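Local coordinates for chromosome replication initiation inhibitor protein (Agrobacterium tumefaciens, PDB 3FD3), which probably acts as a LysR-family DNA-binding transcription factor, this chain being its C-terminal effector-binding domain, which belongs to the periplasmic-binding-protein superfamily, at residues T134-L142 with L149-H158; Q39-R47 with A54-C65. All coordinates share one frame; numbering follows the deposited sequence. Where two conformers were deposited one is given.

Contact 1: T134-L142 with L149-H158; sequences TDGFVKASL and LNPVQLVAEH. With CA (calcium ion), chain B.
Both methyls of Leu142 lie over one face of the His158 imidazole, CD2 making a CH-pi contact at 3.8 Å from the ring centroid. His158 ND1 is hydrogen-bonded to Arg163. The second flat pair is Phe137 with Asn150: OD1 of the amide comes in at the edge of the phenyl ring, near its plane and 3.4 Å from Phe137 CB, with the ring and amide planes 78° apart. Above one face of the Phe137 ring, displaced outward past CD2 and CE2, sits a calcium ion bound by Leu149 O at 2.4 Å, two waters and one atom from outside the two segments.

The amide is gripped at both ends. Asn150 ND2 donates to Ser141 OG over 3.2 Å, at 158° and close to the amide plane, and is also bonded to Thr78; water 1 donates to Asn150 OD1 at 2.8 Å and also to Thr134 O. Ser141 has OG turned beside its own backbone N (chi1 -57°), which lets it donate to Phe137 O at 2.8 Å while accepting from Asn150, consistent with nitrogen at the Ser141 end of the amide. The Ser141 N-H meets that same carbonyl from its other face.

Aliphatic contacts fill the rest. Val138 CG2 presses on Leu154 CB at 3.9 Å, and Thr134 CG2 meets Leu154 CD1 at 3.5 Å, tight for two methyls.

Helix 134-142 is followed by a short connection and strand 149-151, then by helix 152-158, which runs roughly parallel to it: an alpha-beta-alpha unit of one subdomain. Strand 66-79 flanks Asn150, strand 102-104 and helix 111-120 back Phe137, and Gly14 of the second subunit packs on Asp135 and Lys139 at the helix's far side.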
loop_
_atom_site.group_PDB
_atom_site.type_symbol
_atom_site.label_atom_id
_atom_site.label_comp_id
_atom_site.label_asym_id
_atom_site.label_seq_id
_atom_site.Cartn_x
_atom_site.Cartn_y
_atom_site.Cartn_z
ATOM N N THR A 134 0.398 -4.754 0.119
ATOM C CA THR A 134 1.577 -5.338 0.794
ATOM C C THR A 134 1.556 -5.052 2.301
ATOM O O THR A 134 1.757 -5.957 3.155
ATOM C CB THR A 134 2.866 -4.758 0.175
ATOM O OG1 THR A 134 2.881 -5.086 -1.220
ATOM C CG2 THR A 134 4.149 -5.275 0.893
ATOM N N ASP A 135 1.349 -3.783 2.628
ATOM C CA ASP A 135 1.314 -3.370 4.028
ATOM C C ASP A 135 0.083 -3.974 4.722
ATOM O O ASP A 135 0.152 -4.397 5.885
ATOM C CB ASP A 135 1.369 -1.844 4.152
ATOM C CG ASP A 135 0.496 -1.108 3.103
ATOM O OD1 ASP A 135 0.704 -1.237 1.833
ATOM O OD2 ASP A 135 -0.395 -0.366 3.575
ATOM N N GLY A 136 -1.033 -4.035 4.004
ATOM C CA GLY A 136 -2.254 -4.661 4.529
ATOM C C GLY A 136 -2.040 -6.125 4.871
ATOM O O GLY A 136 -2.514 -6.606 5.918
ATOM N N PHE A 137 -1.332 -6.841 4.009
ATOM C CA PHE A 137 -0.998 -8.259 4.269
ATOM C C PHE A 137 -0.311 -8.407 5.636
ATOM O O PHE A 137 -0.656 -9.288 6.414
ATOM C CB PHE A 137 -0.037 -8.837 3.212
ATOM C CG PHE A 137 -0.614 -9.915 2.340
ATOM C CD1 PHE A 137 -1.661 -9.660 1.487
ATOM C CD2 PHE A 137 -0.018 -11.176 2.302
ATOM C CE1 PHE A 137 -2.167 -10.660 0.639
ATOM C CE2 PHE A 137 -0.520 -12.164 1.474
ATOM C CZ PHE A 137 -1.593 -11.888 0.613
ATOM N N VAL A 138 0.673 -7.557 5.912
ATOM C CA VAL A 138 1.394 -7.642 7.166
ATOM C C VAL A 138 0.447 -7.339 8.323
ATOM O O VAL A 138 0.399 -8.054 9.312
ATOM C CB VAL A 138 2.586 -6.722 7.222
ATOM C CG1 VAL A 138 3.242 -6.761 8.642
ATOM C CG2 VAL A 138 3.595 -7.137 6.125
ATOM N N LYS A 139 -0.334 -6.275 8.189
ATOM C CA LYS A 139 -1.278 -5.931 9.257
ATOM C C LYS A 139 -2.284 -7.043 9.529
ATOM O O LYS A 139 -2.588 -7.349 10.688
ATOM C CB LYS A 139 -2.043 -4.658 8.918
ATOM C CG LYS A 139 -1.268 -3.403 8.983
ATOM C CD LYS A 139 -2.228 -2.179 8.984
ATOM C CE LYS A 139 -1.467 -0.871 8.876
ATOM N NZ LYS A 139 -0.445 -0.919 7.771
ATOM N N ALA A 140 -2.797 -7.656 8.466
ATOM C CA ALA A 140 -3.778 -8.736 8.598
ATOM C C ALA A 140 -3.149 -9.952 9.260
ATOM O O ALA A 140 -3.783 -10.642 10.051
ATOM C CB ALA A 140 -4.301 -9.109 7.232
ATOM N N SER A 141 -1.891 -10.223 8.925
ATOM C CA SER A 141 -1.150 -11.333 9.534
ATOM C C SER A 141 -0.957 -11.099 11.020
ATOM O O SER A 141 -1.247 -11.989 11.841
ATOM C CB SER A 141 0.213 -11.512 8.871
ATOM O OG SER A 141 0.081 -11.725 7.476
ATOM N N LEU A 142 -0.540 -9.878 11.379
ATOM C CA LEU A 142 -0.337 -9.507 12.777
ATOM C C LEU A 142 -1.652 -9.543 13.583
ATOM O O LEU A 142 -1.643 -9.888 14.755
ATOM C CB LEU A 142 0.255 -8.103 12.866
ATOM C CG LEU A 142 1.721 -7.956 12.509
ATOM C CD1 LEU A 142 2.033 -6.466 12.269
ATOM C CD2 LEU A 142 2.608 -8.560 13.669
ATOM N N LEU A 149 2.036 -15.087 2.550
ATOM C CA LEU A 149 3.452 -14.883 2.252
ATOM C C LEU A 149 3.777 -13.397 2.313
ATOM O O LEU A 149 3.147 -12.576 1.629
ATOM C CB LEU A 149 3.799 -15.465 0.890
ATOM C CG LEU A 149 4.074 -16.979 0.819
ATOM C CD1 LEU A 149 5.404 -17.330 1.458
ATOM C CD2 LEU A 149 2.950 -17.790 1.511
ATOM N N ASN A 150 4.733 -13.043 3.160
ATOM C CA ASN A 150 5.152 -11.672 3.328
ATOM C C ASN A 150 6.652 -11.544 3.082
ATOM O O ASN A 150 7.436 -12.413 3.514
ATOM C CB ASN A 150 4.864 -11.212 4.756
ATOM C CG ASN A 150 3.404 -11.115 5.043
ATOM O OD1 ASN A 150 2.726 -10.275 4.473
ATOM N ND2 ASN A 150 2.899 -11.974 5.945
ATOM N N PRO A 151 7.073 -10.471 2.427
ATOM C CA PRO A 151 8.517 -10.258 2.279
ATOM C C PRO A 151 9.259 -10.201 3.627
ATOM O O PRO A 151 8.753 -9.593 4.595
ATOM C CB PRO A 151 8.596 -8.903 1.574
ATOM C CG PRO A 151 7.284 -8.694 0.949
ATOM C CD PRO A 151 6.287 -9.390 1.795
ATOM N N VAL A 152 10.442 -10.815 3.676
ATOM C CA VAL A 152 11.229 -10.921 4.894
ATOM C C VAL A 152 11.517 -9.553 5.519
ATOM O O VAL A 152 11.522 -9.429 6.755
ATOM C CB VAL A 152 12.581 -11.684 4.658
ATOM C CG1 VAL A 152 13.485 -10.974 3.631
ATOM C CG2 VAL A 152 13.300 -11.909 5.994
ATOM N N GLN A 153 11.691 -8.539 4.679
ATOM C CA GLN A 153 12.037 -7.195 5.165
ATOM C C GLN A 153 10.926 -6.644 6.066
ATOM O O GLN A 153 11.189 -5.854 6.970
ATOM C CB GLN A 153 12.272 -6.216 4.004
ATOM C CG GLN A 153 13.452 -6.520 3.111
ATOM C CD GLN A 153 13.224 -7.619 2.084
ATOM O OE1 GLN A 153 12.115 -8.071 1.898
ATOM N NE2 GLN A 153 14.318 -8.047 1.395
ATOM N N LEU A 154 9.690 -7.061 5.822
ATOM C CA LEU A 154 8.553 -6.535 6.552
ATOM C C LEU A 154 8.168 -7.376 7.761
ATOM O O LEU A 154 7.392 -6.912 8.613
ATOM C CB LEU A 154 7.352 -6.449 5.626
ATOM C CG LEU A 154 7.519 -5.506 4.434
ATOM C CD1 LEU A 154 6.222 -5.409 3.656
ATOM C CD2 LEU A 154 8.035 -4.085 4.850
ATOM N N VAL A 155 8.712 -8.586 7.855
ATOM C CA VAL A 155 8.345 -9.467 8.957
ATOM C C VAL A 155 9.494 -9.962 9.813
ATOM O O VAL A 155 9.253 -10.620 10.819
ATOM C CB VAL A 155 7.490 -10.675 8.491
ATOM C CG1 VAL A 155 6.121 -10.205 7.911
ATOM C CG2 VAL A 155 8.246 -11.569 7.528
ATOM N N ALA A 156 10.724 -9.622 9.465
ATOM C CA ALA A 156 11.875 -10.120 10.233
ATOM C C ALA A 156 11.805 -9.739 11.706
ATOM O O ALA A 156 12.016 -10.601 12.583
ATOM C CB ALA A 156 13.181 -9.616 9.629
ATOM N N GLU A 157 11.511 -8.471 11.995
ATOM C CA GLU A 157 11.452 -8.034 13.393
ATOM C C GLU A 157 10.266 -8.670 14.117
ATOM O O GLU A 157 10.380 -9.050 15.282
ATOM C CB GLU A 157 11.350 -6.523 13.529
ATOM C CG GLU A 157 12.570 -5.750 13.190
ATOM C CD GLU A 157 12.272 -4.253 13.057
ATOM O OE1 GLU A 157 11.217 -3.786 13.579
ATOM O OE2 GLU A 157 13.089 -3.541 12.431
ATOM N N HIS A 158 9.139 -8.799 13.419
ATOM C CA HIS A 158 7.962 -9.431 14.022
ATOM C C HIS A 158 8.230 -10.883 14.386
ATOM O O HIS A 158 7.811 -11.348 15.457
ATOM C CB HIS A 158 6.746 -9.328 13.096
ATOM C CG HIS A 158 6.271 -7.920 12.898
ATOM N ND1 HIS A 158 5.991 -7.072 13.952
ATOM C CD2 HIS A 158 6.011 -7.220 11.770
ATOM C CE1 HIS A 158 5.607 -5.902 13.474
ATOM N NE2 HIS A 158 5.627 -5.962 12.150
HETATM CA CA CA B . 2.206 -11.450 -0.288
HETATM O O HOH W 1 3.346 -8.260 2.643
HETATM O O HOH W 2 2.993 -9.235 0.237
HETATM O O HOH W 3 1.216 -13.238 -1.316
#

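Contact 2: Q39-R47 with A54-C65; sequences QDHTVEWLR and AVTAHDKPVQGC
Asp40 carries its carboxylate anti to the backbone N (chi1 -165°), reaching across to His58, while Val43, with CG2 set beside its own N, brings that methyl against a face of the same imidazole. CG2 sits 4.1 Å from the ring centroid, in a CH-pi contact. The carboxylate meets the ring's edge, the two planes 6° apart; His58 NE2 to Asp40 OD1 is modelled as a hydrogen bond of 2.5 Å, a doubtful length for a residue with two conformers. An ST turn, His58 N to Thr56 OG1 at 3.0 Å, shapes the backbone leading to the histidine.

Deeper in, the contact is apolar. Leu46 and Val62 cross at about a right angle, CD1 of Leu46 3.7 Å from CG2 of Val62 and also touching Ala54, while Thr42 CG2 lies only 3.4 Å from Ala54 CB. The Thr42 hydroxyl turns the other way, bonded to Asp37 and to water 4, which also donates to Val55 O.

Within a beta-alpha-beta crossover, helix 42-47 packs on strand 54-56 and on the loop that follows it, where Val62 fits against Val43, Leu46 and Arg47. The interface is mostly apolar, with a His-carboxylate pair of uncertain length at its rim.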
loop_
_atom_site.group_PDB
_atom_site.type_symbol
_atom_site.label_atom_id
_atom_site.label_comp_id
_atom_site.label_asym_id
_atom_site.label_seq_id
_atom_site.Cartn_x
_atom_site.Cartn_y
_atom_site.Cartn_z
ATOM N N GLN A 39 -0.967 -6.776 -11.755
ATOM C CA GLN A 39 -1.775 -7.532 -12.719
ATOM C C GLN A 39 -0.919 -8.047 -13.890
ATOM O O GLN A 39 -1.467 -8.465 -14.917
ATOM C CB GLN A 39 -2.904 -6.664 -13.259
ATOM C CG GLN A 39 -3.930 -6.227 -12.200
ATOM C CD GLN A 39 -4.808 -7.352 -11.748
ATOM O OE1 GLN A 39 -4.865 -8.406 -12.386
ATOM N NE2 GLN A 39 -5.517 -7.142 -10.648
ATOM N N ASP A 40 0.408 -8.025 -13.726
ATOM C CA ASP A 40 1.335 -8.549 -14.718
ATOM C C ASP A 40 1.202 -7.805 -16.075
ATOM O O ASP A 40 1.169 -8.427 -17.137
ATOM C CB ASP A 40 1.108 -10.060 -14.879
ATOM C CG ASP A 40 2.243 -10.748 -15.603
ATOM O OD1 ASP A 40 3.381 -10.215 -15.566
ATOM O OD2 ASP A 40 1.984 -11.812 -16.227
ATOM N N HIS A 41 1.073 -6.480 -16.021
ATOM C CA HIS A 41 1.018 -5.655 -17.217
ATOM C C HIS A 41 2.352 -5.017 -17.566
ATOM O O HIS A 41 2.464 -4.347 -18.593
ATOM C CB HIS A 41 -0.019 -4.552 -17.068
ATOM C CG HIS A 41 -1.419 -5.066 -17.009
ATOM N ND1 HIS A 41 -1.879 -6.055 -17.852
ATOM C CD2 HIS A 41 -2.451 -4.744 -16.198
ATOM C CE1 HIS A 41 -3.140 -6.325 -17.558
ATOM N NE2 HIS A 41 -3.508 -5.546 -16.555
ATOM N N THR A 42 3.360 -5.206 -16.712
ATOM C CA THR A 42 4.635 -4.490 -16.903
ATOM C C THR A 42 5.244 -4.725 -18.269
ATOM O O THR A 42 5.739 -3.769 -18.895
ATOM C CB THR A 42 5.658 -4.855 -15.810
ATOM O OG1 THR A 42 5.207 -4.300 -14.581
ATOM C CG2 THR A 42 7.064 -4.297 -16.141
ATOM N N VAL A 43 5.192 -5.969 -18.752
ATOM C CA VAL A 43 5.756 -6.293 -20.071
ATOM C C VAL A 43 5.082 -5.508 -21.203
ATOM O O VAL A 43 5.757 -4.950 -22.063
ATOM C CB VAL A 43 5.687 -7.817 -20.367
ATOM C CG1 VAL A 43 5.911 -8.096 -21.847
ATOM C CG2 VAL A 43 6.728 -8.556 -19.480
ATOM N N GLU A 44 3.755 -5.447 -21.171
ATOM C CA GLU A 44 2.996 -4.652 -22.131
ATOM C C GLU A 44 3.335 -3.163 -22.036
ATOM O O GLU A 44 3.534 -2.495 -23.056
ATOM C CB GLU A 44 1.490 -4.852 -21.926
ATOM C CG GLU A 44 1.042 -6.319 -22.048
ATOM C CD GLU A 44 0.955 -7.052 -20.682
ATOM O OE1 GLU A 44 -0.211 -7.290 -20.220
ATOM O OE2 GLU A 44 2.038 -7.365 -20.084
ATOM N N TRP A 45 3.436 -2.659 -20.813
ATOM C CA TRP A 45 3.776 -1.250 -20.596
ATOM C C TRP A 45 5.149 -0.900 -21.142
ATOM O O TRP A 45 5.340 0.171 -21.718
ATOM C CB TRP A 45 3.764 -0.904 -19.123
ATOM C CG TRP A 45 2.429 -1.011 -18.454
ATOM C CD1 TRP A 45 1.207 -1.172 -19.049
ATOM C CD2 TRP A 45 2.188 -0.919 -17.049
ATOM N NE1 TRP A 45 0.224 -1.207 -18.089
ATOM C CE2 TRP A 45 0.800 -1.046 -16.855
ATOM C CE3 TRP A 45 3.017 -0.741 -15.930
ATOM C CZ2 TRP A 45 0.223 -1.007 -15.594
ATOM C CZ3 TRP A 45 2.443 -0.703 -14.670
ATOM C CH2 TRP A 45 1.052 -0.832 -14.516
ATOM N N LEU A 46 6.113 -1.780 -20.923
ATOM C CA LEU A 46 7.438 -1.573 -21.493
ATOM C C LEU A 46 7.406 -1.613 -23.022
ATOM O O LEU A 46 7.993 -0.764 -23.691
ATOM C CB LEU A 46 8.423 -2.605 -20.961
ATOM C CG LEU A 46 8.929 -2.368 -19.532
ATOM C CD1 LEU A 46 9.537 -3.644 -18.957
ATOM C CD2 LEU A 46 9.944 -1.197 -19.404
ATOM N N ARG A 47 6.724 -2.601 -23.565
ATOM C CA ARG A 47 6.607 -2.730 -25.019
ATOM C C ARG A 47 5.962 -1.488 -25.629
ATOM O O ARG A 47 6.401 -1.007 -26.673
ATOM C CB ARG A 47 5.822 -3.994 -25.388
ATOM C CG ARG A 47 5.837 -4.354 -26.874
ATOM C CD ARG A 47 4.761 -5.392 -27.251
ATOM N NE ARG A 47 4.812 -6.574 -26.382
ATOM C CZ ARG A 47 3.819 -7.022 -25.595
ATOM N NH1 ARG A 47 2.619 -6.425 -25.546
ATOM N NH2 ARG A 47 4.031 -8.105 -24.844
ATOM N N ALA A 54 11.405 -0.698 -15.191
ATOM C CA ALA A 54 10.556 -1.449 -14.260
ATOM C C ALA A 54 11.367 -2.435 -13.438
ATOM O O ALA A 54 12.295 -3.074 -13.960
ATOM C CB ALA A 54 9.456 -2.194 -15.004
ATOM N N VAL A 55 10.976 -2.553 -12.161
ATOM C CA VAL A 55 11.314 -3.683 -11.317
ATOM C C VAL A 55 10.236 -4.709 -11.576
ATOM O O VAL A 55 9.020 -4.420 -11.426
ATOM C CB VAL A 55 11.363 -3.295 -9.806
ATOM C CG1 VAL A 55 11.481 -4.568 -8.907
ATOM C CG2 VAL A 55 12.489 -2.297 -9.538
ATOM N N THR A 56 10.649 -5.906 -11.956
ATOM C CA THR A 56 9.717 -6.974 -12.335
ATOM C C THR A 56 10.290 -8.341 -11.994
ATOM O O THR A 56 11.506 -8.519 -11.958
ATOM C CB THR A 56 9.401 -6.901 -13.826
ATOM O OG1 THR A 56 8.520 -7.960 -14.197
ATOM C CG2 THR A 56 10.684 -6.974 -14.651
ATOM N N ALA A 57 9.401 -9.313 -11.749
ATOM C CA ALA A 57 9.809 -10.715 -11.651
ATOM C C ALA A 57 10.061 -11.384 -13.017
ATOM O O ALA A 57 10.539 -12.506 -13.047
ATOM C CB ALA A 57 8.772 -11.526 -10.845
ATOM N N HIS A 58 9.692 -10.683 -14.092
ATOM C CA HIS A 58 9.935 -11.136 -15.455
ATOM C C HIS A 58 11.392 -10.946 -15.858
ATOM O O HIS A 58 11.912 -9.834 -15.915
ATOM C CB HIS A 58 9.053 -10.401 -16.463
ATOM C CG HIS A 58 7.653 -10.901 -16.497
ATOM N ND1 HIS A 58 7.310 -12.110 -17.065
ATOM C CD2 HIS A 58 6.506 -10.366 -16.022
ATOM C CE1 HIS A 58 6.008 -12.294 -16.939
ATOM N NE2 HIS A 58 5.497 -11.249 -16.312
ATOM N N ASP A 59 12.010 -12.090 -16.164
ATOM C CA ASP A 59 13.439 -12.250 -16.500
ATOM C C ASP A 59 13.708 -12.000 -17.979
ATOM O O ASP A 59 14.772 -11.503 -18.395
ATOM C CB ASP A 59 13.788 -13.717 -16.235
ATOM C CG ASP A 59 12.612 -14.490 -15.653
ATOM O OD1 ASP A 59 11.753 -13.838 -15.022
ATOM O OD2 ASP A 59 12.516 -15.728 -15.842
ATOM N N LYS A 60 12.733 -12.434 -18.763
ATOM C CA LYS A 60 12.809 -12.515 -20.183
ATOM C C LYS A 60 12.746 -11.118 -20.713
ATOM O O LYS A 60 11.880 -10.328 -20.324
ATOM C CB LYS A 60 11.709 -13.433 -20.724
ATOM C CG LYS A 60 12.107 -14.900 -20.604
ATOM C CD LYS A 60 11.031 -15.770 -19.958
ATOM C CE LYS A 60 11.553 -17.194 -19.725
ATOM N NZ LYS A 60 10.461 -18.183 -19.493
ATOM N N PRO A 61 13.717 -10.788 -21.571
ATOM C CA PRO A 61 13.821 -9.451 -22.082
ATOM C C PRO A 61 12.603 -9.123 -22.880
ATOM O O PRO A 61 12.166 -9.917 -23.726
ATOM C CB PRO A 61 15.048 -9.510 -22.993
ATOM C CG PRO A 61 15.247 -10.955 -23.295
ATOM C CD PRO A 61 14.742 -11.691 -22.127
ATOM N N VAL A 62 12.025 -7.981 -22.590
ATOM C CA VAL A 62 11.089 -7.394 -23.498
ATOM C C VAL A 62 12.078 -7.026 -24.567
ATOM O O VAL A 62 13.189 -6.504 -24.267
ATOM C CB VAL A 62 10.378 -6.155 -22.905
ATOM C CG1 VAL A 62 9.097 -5.837 -23.697
ATOM C CG2 VAL A 62 10.048 -6.378 -21.445
ATOM N N GLN A 63 11.736 -7.364 -25.801
ATOM C CA GLN A 63 12.656 -7.181 -26.896
ATOM C C GLN A 63 13.182 -5.758 -26.840
ATOM O O GLN A 63 12.421 -4.805 -26.710
ATOM C CB GLN A 63 11.958 -7.440 -28.222
ATOM C CG GLN A 63 12.906 -7.641 -29.385
ATOM C CD GLN A 63 12.157 -8.026 -30.631
ATOM O OE1 GLN A 63 11.429 -9.027 -30.654
ATOM N NE2 GLN A 63 12.307 -7.228 -31.676
ATOM N N GLY A 64 14.497 -5.637 -26.871
ATOM C CA GLY A 64 15.137 -4.356 -26.856
ATOM C C GLY A 64 15.671 -3.979 -25.500
ATOM O O GLY A 64 16.815 -3.527 -25.426
ATOM N N CYS A 65 14.859 -4.143 -24.440
ATOM C CA CYS A 65 15.233 -3.684 -23.106
ATOM C C CYS A 65 16.561 -4.222 -22.620
ATOM O O CYS A 65 16.938 -5.341 -22.942
ATOM C CB CYS A 65 14.193 -4.081 -22.063
ATOM S SG CYS A 65 12.636 -3.161 -22.289
HETATM O O HOH W 4 6.478 -4.159 -12.237
#

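Contacts 1 and 2 are centred 26 Å apart on opposite sides of the chain's centre, their nearest atoms about 11 Å apart. Contact 2 comes first along the chain and closes before contact 1 opens. Both reach the one mixed sheet, contact 2 through strand 53-56 and contact 1 through the outermost strand 148-151, with strands 165-181 and 66-79 lying between. As in other LysR effector domains, those two long strands probably connect two alpha/beta subdomains; on that division contact 2 would fall in the first and contact 1 in the second. Contact 1 also supplies a calcium ligand, Leu149 O, and touches the second subunit, whereas no other chain of the assembly touches contact 2.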